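Long-range contacts in type IV pilus assembly protein PilF (Thermus thermophilus HB8, PDB 5OIU), which probably powers type IV pilus assembly as a hexameric P-loop ATPase of the type II/IV secretion family, coupling ATP hydrolysis to mechanical work: residues C[277-281]-C[377-383]; C[330-335]-C[363-369]. All coordinates share one frame. Numbering follows the deposited sequence.

Interaction 1 (C[277-281]-C[377-383]). With ATP (adenosine-5'-triphosphate), chain Q.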
# COMPACT_ATOMS: atom_id res chain seq x y z
N LEU C 277 3.71 27.29 -19.26
CA LEU C 277 3.81 28.54 -20.01
C LEU C 277 3.28 29.70 -19.16
O LEU C 277 2.15 29.64 -18.64
CB LEU C 277 3.07 28.42 -21.34
CG LEU C 277 3.64 27.42 -22.36
CD1 LEU C 277 2.96 27.56 -23.72
CD2 LEU C 277 5.15 27.57 -22.54
N VAL C 278 4.10 30.75 -18.99
CA VAL C 278 3.68 31.99 -18.34
C VAL C 278 3.57 33.07 -19.41
O VAL C 278 4.23 33.02 -20.45
CB VAL C 278 4.63 32.50 -17.23
CG1 VAL C 278 4.84 31.47 -16.15
CG2 VAL C 278 5.93 32.94 -17.82
N ARG C 279 2.75 34.07 -19.11
CA ARG C 279 2.60 35.19 -20.02
C ARG C 279 3.77 36.15 -19.86
O ARG C 279 4.31 36.34 -18.76
CB ARG C 279 1.28 35.91 -19.76
CG ARG C 279 0.10 35.16 -20.32
CD ARG C 279 -1.12 36.02 -20.29
NE ARG C 279 -1.50 36.32 -18.91
CZ ARG C 279 -2.37 37.26 -18.56
NH1 ARG C 279 -2.97 38.01 -19.47
NH2 ARG C 279 -2.63 37.45 -17.27
N ARG C 280 4.16 36.75 -20.97
CA ARG C 280 5.38 37.52 -21.09
C ARG C 280 5.08 39.01 -21.02
O ARG C 280 4.22 39.51 -21.77
CB ARG C 280 6.05 37.16 -22.42
CG ARG C 280 7.40 37.74 -22.60
CD ARG C 280 8.05 37.09 -23.78
NE ARG C 280 9.47 37.42 -23.81
CZ ARG C 280 10.33 36.86 -24.64
NH1 ARG C 280 9.92 35.94 -25.52
NH2 ARG C 280 11.61 37.23 -24.60
N VAL C 281 5.77 39.72 -20.13
CA VAL C 281 5.50 41.15 -19.95
C VAL C 281 5.79 41.91 -21.24
O VAL C 281 6.84 41.73 -21.86
CB VAL C 281 6.35 41.70 -18.79
CG1 VAL C 281 6.23 43.21 -18.73
CG2 VAL C 281 5.94 41.07 -17.46
N GLY C 377 12.39 40.35 -15.49
CA GLY C 377 11.39 41.03 -16.27
C GLY C 377 10.75 40.24 -17.38
O GLY C 377 9.98 40.81 -18.16
N ILE C 378 11.03 38.94 -17.50
CA ILE C 378 10.36 38.15 -18.53
C ILE C 378 8.87 38.02 -18.24
O ILE C 378 8.03 38.07 -19.15
CB ILE C 378 11.04 36.77 -18.64
CG1 ILE C 378 12.48 36.96 -19.09
CG2 ILE C 378 10.29 35.89 -19.60
CD1 ILE C 378 13.38 35.85 -18.69
N THR C 379 8.51 37.87 -16.97
CA THR C 379 7.13 37.67 -16.57
C THR C 379 6.87 38.38 -15.25
O THR C 379 7.80 38.86 -14.57
CB THR C 379 6.79 36.18 -16.48
OG1 THR C 379 5.40 36.02 -16.21
CG2 THR C 379 7.60 35.49 -15.37
N THR C 380 5.60 38.47 -14.89
CA THR C 380 5.24 38.95 -13.57
C THR C 380 5.37 37.83 -12.56
O THR C 380 5.36 36.64 -12.91
CB THR C 380 3.82 39.47 -13.55
OG1 THR C 380 2.92 38.36 -13.70
CG2 THR C 380 3.60 40.47 -14.67
N LEU C 381 5.49 38.20 -11.30
CA LEU C 381 5.44 37.19 -10.25
C LEU C 381 4.06 36.54 -10.17
O LEU C 381 3.96 35.35 -9.87
CB LEU C 381 5.82 37.80 -8.91
CG LEU C 381 5.72 36.83 -7.74
CD1 LEU C 381 6.94 35.91 -7.74
CD2 LEU C 381 5.58 37.59 -6.42
N GLU C 382 3.00 37.30 -10.46
CA GLU C 382 1.65 36.74 -10.40
C GLU C 382 1.50 35.59 -11.38
O GLU C 382 0.97 34.53 -11.04
CB GLU C 382 0.60 37.81 -10.66
CG GLU C 382 0.36 38.76 -9.47
CD GLU C 382 1.50 39.77 -9.26
OE1 GLU C 382 2.09 40.21 -10.26
OE2 GLU C 382 1.81 40.12 -8.09
N GLU C 383 1.97 35.78 -12.62
CA GLU C 383 1.97 34.70 -13.60
C GLU C 383 2.67 33.47 -13.04
O GLU C 383 2.15 32.35 -13.13
CB GLU C 383 2.65 35.15 -14.89
CG GLU C 383 1.71 35.82 -15.85
CD GLU C 383 0.63 34.88 -16.32
OE1 GLU C 383 0.98 33.83 -16.88
OE2 GLU C 383 -0.57 35.18 -16.12
PG ATP Q . -1.20 19.26 -25.65
O1G ATP Q . -1.53 19.13 -24.17
O2G ATP Q . -0.46 18.06 -26.22
O3G ATP Q . -2.36 19.67 -26.53
PB ATP Q . 1.32 20.63 -25.51
O1B ATP Q . 1.53 20.46 -24.03
O2B ATP Q . 2.04 19.74 -26.50
O3B ATP Q . -0.25 20.56 -25.83
PA ATP Q . 2.04 22.56 -27.42
O1A ATP Q . 3.45 22.35 -27.90
O2A ATP Q . 0.91 22.02 -28.27
O3A ATP Q . 1.76 22.12 -25.90
O5' ATP Q . 1.92 24.16 -27.32
C5' ATP Q . 0.71 24.81 -26.95
C4' ATP Q . 0.83 26.25 -27.43
O4' ATP Q . 1.87 26.94 -26.73
C3' ATP Q . 1.18 26.28 -28.90
O3' ATP Q . 0.35 27.32 -29.45
C2' ATP Q . 2.67 26.58 -28.91
O2' ATP Q . 3.15 27.21 -30.11
C1' ATP Q . 2.86 27.41 -27.64
N9 ATP Q . 4.18 27.23 -27.01
C8 ATP Q . 4.73 26.04 -26.71
N7 ATP Q . 5.95 26.20 -26.13
C5 ATP Q . 6.20 27.52 -26.05
C6 ATP Q . 7.31 28.35 -25.55
N6 ATP Q . 8.42 27.80 -25.00
N1 ATP Q . 7.18 29.69 -25.64
C2 ATP Q . 6.07 30.25 -26.18
N3 ATP Q . 5.02 29.55 -26.66
C4 ATP Q . 5.02 28.20 -26.63
O HOH W 1 -1.46 36.63 -14.28
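The end of strand 269-281 meets the loop after helix 366-374 and the first turn of helix 381-387, held by a mixture of side-chain-to-backbone, salt-bridge and main-chain hydrogen bonds. E383, buried in the first turn of its helix, points its CA-to-CB bond at the strand and folds compactly, with chi1 and chi2 both m, so that its carboxylate lies alongside R279. E383 OE1 accepts from the backbone N of R279 (2.9 Å). E383 OE2 takes the guanidinium of the same arginine, R279 NE at 3.2 Å and R279 NH2 at 3.3 Å, in a salt bridge near the guanidinium plane. The charge on E383 is shared further, since OE1 also pairs with R387. T379, with chi1 t, donates from OG1 to R279 O (2.8 Å), and I378 O accepts from V281 N (3.0 Å). T380 instead adopts p, which turns OG1 back to accept from E383 N (3.0 Å): it is the N-cap of helix 381-387. G377, at positive phi, closes the preceding helix with a Schellman motif, a conformation where a CB would strike the preceding carbonyl. Beta-branched V278 and V281 fill the gaps: V278 CG2 lies 3.5 Å from T379 OG1, and V281 CG2 lies 3.7 Å from T380 CG2. L277 points the other way, its CD1 3.3 Å from O4' of the ATP ribose. Because buried E383 meets both the backbone N and the guanidinium of partly exposed R279, this attachment depends on the strand's course and on the arginine side chain together.

Interaction 2 (C[330-335]-C[363-369])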
# COMPACT_ATOMS: atom_id res chain seq x y z
N ALA C 330 8.46 29.89 -21.29
CA ALA C 330 8.37 28.64 -20.56
C ALA C 330 9.18 28.73 -19.27
O ALA C 330 10.18 29.45 -19.20
CB ALA C 330 8.87 27.47 -21.40
N ILE C 331 8.72 27.98 -18.26
CA ILE C 331 9.44 27.78 -17.01
C ILE C 331 9.58 26.28 -16.77
O ILE C 331 8.71 25.48 -17.15
CB ILE C 331 8.74 28.48 -15.82
CG1 ILE C 331 7.46 27.75 -15.41
CG2 ILE C 331 8.36 29.92 -16.18
CD1 ILE C 331 6.65 28.55 -14.41
N HIS C 332 10.68 25.88 -16.14
CA HIS C 332 11.10 24.49 -16.21
C HIS C 332 11.44 23.90 -14.85
O HIS C 332 11.92 24.58 -13.94
CB HIS C 332 12.31 24.35 -17.10
CG HIS C 332 12.09 24.84 -18.50
ND1 HIS C 332 12.66 26.01 -18.97
CD2 HIS C 332 11.38 24.32 -19.53
CE1 HIS C 332 12.30 26.19 -20.23
NE2 HIS C 332 11.52 25.17 -20.59
N GLU C 333 11.19 22.60 -14.75
CA GLU C 333 11.65 21.78 -13.64
C GLU C 333 12.28 20.52 -14.23
O GLU C 333 11.58 19.74 -14.89
CB GLU C 333 10.49 21.43 -12.73
CG GLU C 333 10.87 20.93 -11.39
CD GLU C 333 9.67 20.79 -10.51
OE1 GLU C 333 8.94 19.78 -10.67
OE2 GLU C 333 9.44 21.70 -9.68
N LEU C 334 13.60 20.33 -14.01
CA LEU C 334 14.36 19.26 -14.68
C LEU C 334 14.93 18.31 -13.64
O LEU C 334 15.95 18.60 -13.00
CB LEU C 334 15.47 19.81 -15.57
CG LEU C 334 16.38 18.74 -16.22
CD1 LEU C 334 15.63 17.70 -17.03
CD2 LEU C 334 17.49 19.38 -17.08
N LEU C 335 14.29 17.15 -13.51
CA LEU C 335 14.72 16.08 -12.62
C LEU C 335 15.66 15.17 -13.41
O LEU C 335 15.20 14.40 -14.26
CB LEU C 335 13.52 15.32 -12.09
CG LEU C 335 13.72 14.35 -10.92
CD1 LEU C 335 12.40 14.05 -10.26
CD2 LEU C 335 14.36 13.06 -11.37
N MET C 363 18.25 20.38 -7.97
CA MET C 363 17.20 20.66 -8.95
C MET C 363 16.41 21.89 -8.54
O MET C 363 15.90 21.96 -7.41
CB MET C 363 16.25 19.49 -9.07
CG MET C 363 15.02 19.82 -9.88
SD MET C 363 13.90 18.43 -9.89
CE MET C 363 12.66 19.02 -8.74
N LYS C 364 16.30 22.86 -9.46
CA LYS C 364 15.39 23.98 -9.27
C LYS C 364 13.96 23.59 -9.63
O LYS C 364 13.73 22.84 -10.59
CB LYS C 364 15.82 25.18 -10.11
CG LYS C 364 17.25 25.59 -9.90
CD LYS C 364 17.38 27.09 -9.67
CE LYS C 364 18.53 27.41 -8.69
NZ LYS C 364 18.12 27.35 -7.24
N THR C 365 13.01 24.09 -8.84
CA THR C 365 11.59 23.86 -9.09
C THR C 365 11.04 24.87 -10.08
O THR C 365 11.65 25.90 -10.36
CB THR C 365 10.73 23.96 -7.82
OG1 THR C 365 10.79 25.30 -7.32
CG2 THR C 365 11.17 23.00 -6.77
N LEU C 366 9.83 24.57 -10.57
CA LEU C 366 9.09 25.48 -11.43
C LEU C 366 9.03 26.90 -10.86
O LEU C 366 9.25 27.89 -11.56
CB LEU C 366 7.68 24.96 -11.63
CG LEU C 366 7.36 23.77 -12.51
CD1 LEU C 366 5.84 23.53 -12.48
CD2 LEU C 366 7.88 24.01 -13.93
N ARG C 367 8.69 27.01 -9.57
CA ARG C 367 8.48 28.32 -8.98
C ARG C 367 9.80 29.05 -8.77
O ARG C 367 9.89 30.27 -8.97
CB ARG C 367 7.72 28.17 -7.67
CG ARG C 367 7.39 29.47 -6.99
CD ARG C 367 6.84 29.17 -5.62
NE ARG C 367 5.40 28.95 -5.65
CZ ARG C 367 4.76 28.14 -4.81
NH1 ARG C 367 5.43 27.45 -3.88
NH2 ARG C 367 3.43 28.02 -4.90
N GLU C 368 10.85 28.30 -8.40
CA GLU C 368 12.19 28.88 -8.36
C GLU C 368 12.60 29.37 -9.75
O GLU C 368 13.05 30.51 -9.91
CB GLU C 368 13.17 27.85 -7.82
CG GLU C 368 13.17 27.71 -6.29
CD GLU C 368 13.69 26.36 -5.82
OE1 GLU C 368 14.21 25.61 -6.67
OE2 GLU C 368 13.57 26.03 -4.62
N ASP C 369 12.44 28.53 -10.77
CA ASP C 369 12.73 28.95 -12.13
C ASP C 369 11.86 30.13 -12.53
O ASP C 369 12.35 31.12 -13.10
CB ASP C 369 12.52 27.77 -13.10
CG ASP C 369 13.12 28.03 -14.49
OD1 ASP C 369 14.38 28.02 -14.62
OD2 ASP C 369 12.34 28.23 -15.46
O HOH W 2 14.82 26.86 -16.92
O HOH W 3 14.54 25.09 -14.07
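This is a buried packing contact between strand 328-336, outermost within this chain in the mixed seven-stranded sheet, and the start of helix 366-374 with the loop leading into it. Two acidic side chains tie the partners together. D369 aims at the strand, and its OD2 accepts from H332 N (3.0 Å); the same oxygen forms a salt bridge with K373, so the buried charge is balanced. From the strand, E333 reaches back in an extended conformation, chi1 and chi2 both t, and its OE2 accepts from L366 N (3.0 Å), one of the amides left without a helical partner in the first turn. That end of the helix is completed by a capping box: T365 OG1 accepts from E368 N (3.2 Å), while E368 OE1 accepts from T365 N (2.9 Å). The strand is the antiparallel neighbour of 269-281 in the P-loop NTPase core, where A330 belongs to the ATP pocket, so the helix packs beside an element that reaches the nucleotide. Beside the polar ties, L366 carries its flexible branched end to the strand, CD2 lying 4.0 Å from I331 CG1 and 3.9 Å from E333 CB. Unbranched M363 extends the contact past E333 to L335, with SD 3.8 Å from L335 CB and CE 3.7 Å from E333 CG, against A358 of helix 351-360. Water fills the remaining polar space: one molecule donates to D369 OD1 (2.6 Å) and lies 3.1 Å from H332 ND1, and another donates to H332 O (2.7 Å), while the ring of H332 stacks with F126.

Both interactions attach consecutive helices, 366-374 and 381-387, to neighbouring strands of one sheet, but interaction 2 is the more deeply buried, with nine of eleven touching residues buried against six of nine; R279, R280 and I378 of interaction 1 are partly exposed. Interaction 2 is nested within the chain loop that interaction 1 closes. They touch through V278 CG1 and I331 CG2, 3.9 Å apart, and through L277 CD2 and A330 CB, also 3.9 Å apart, the latter pair belonging to the ATP pocket. Each uses a threonine N-cap and a helix carboxylate that accepts from a strand amide. Interaction 1 adds an arginine salt bridge and a main-chain bond; interaction 2 relies more on leucine, isoleucine and methionine packing.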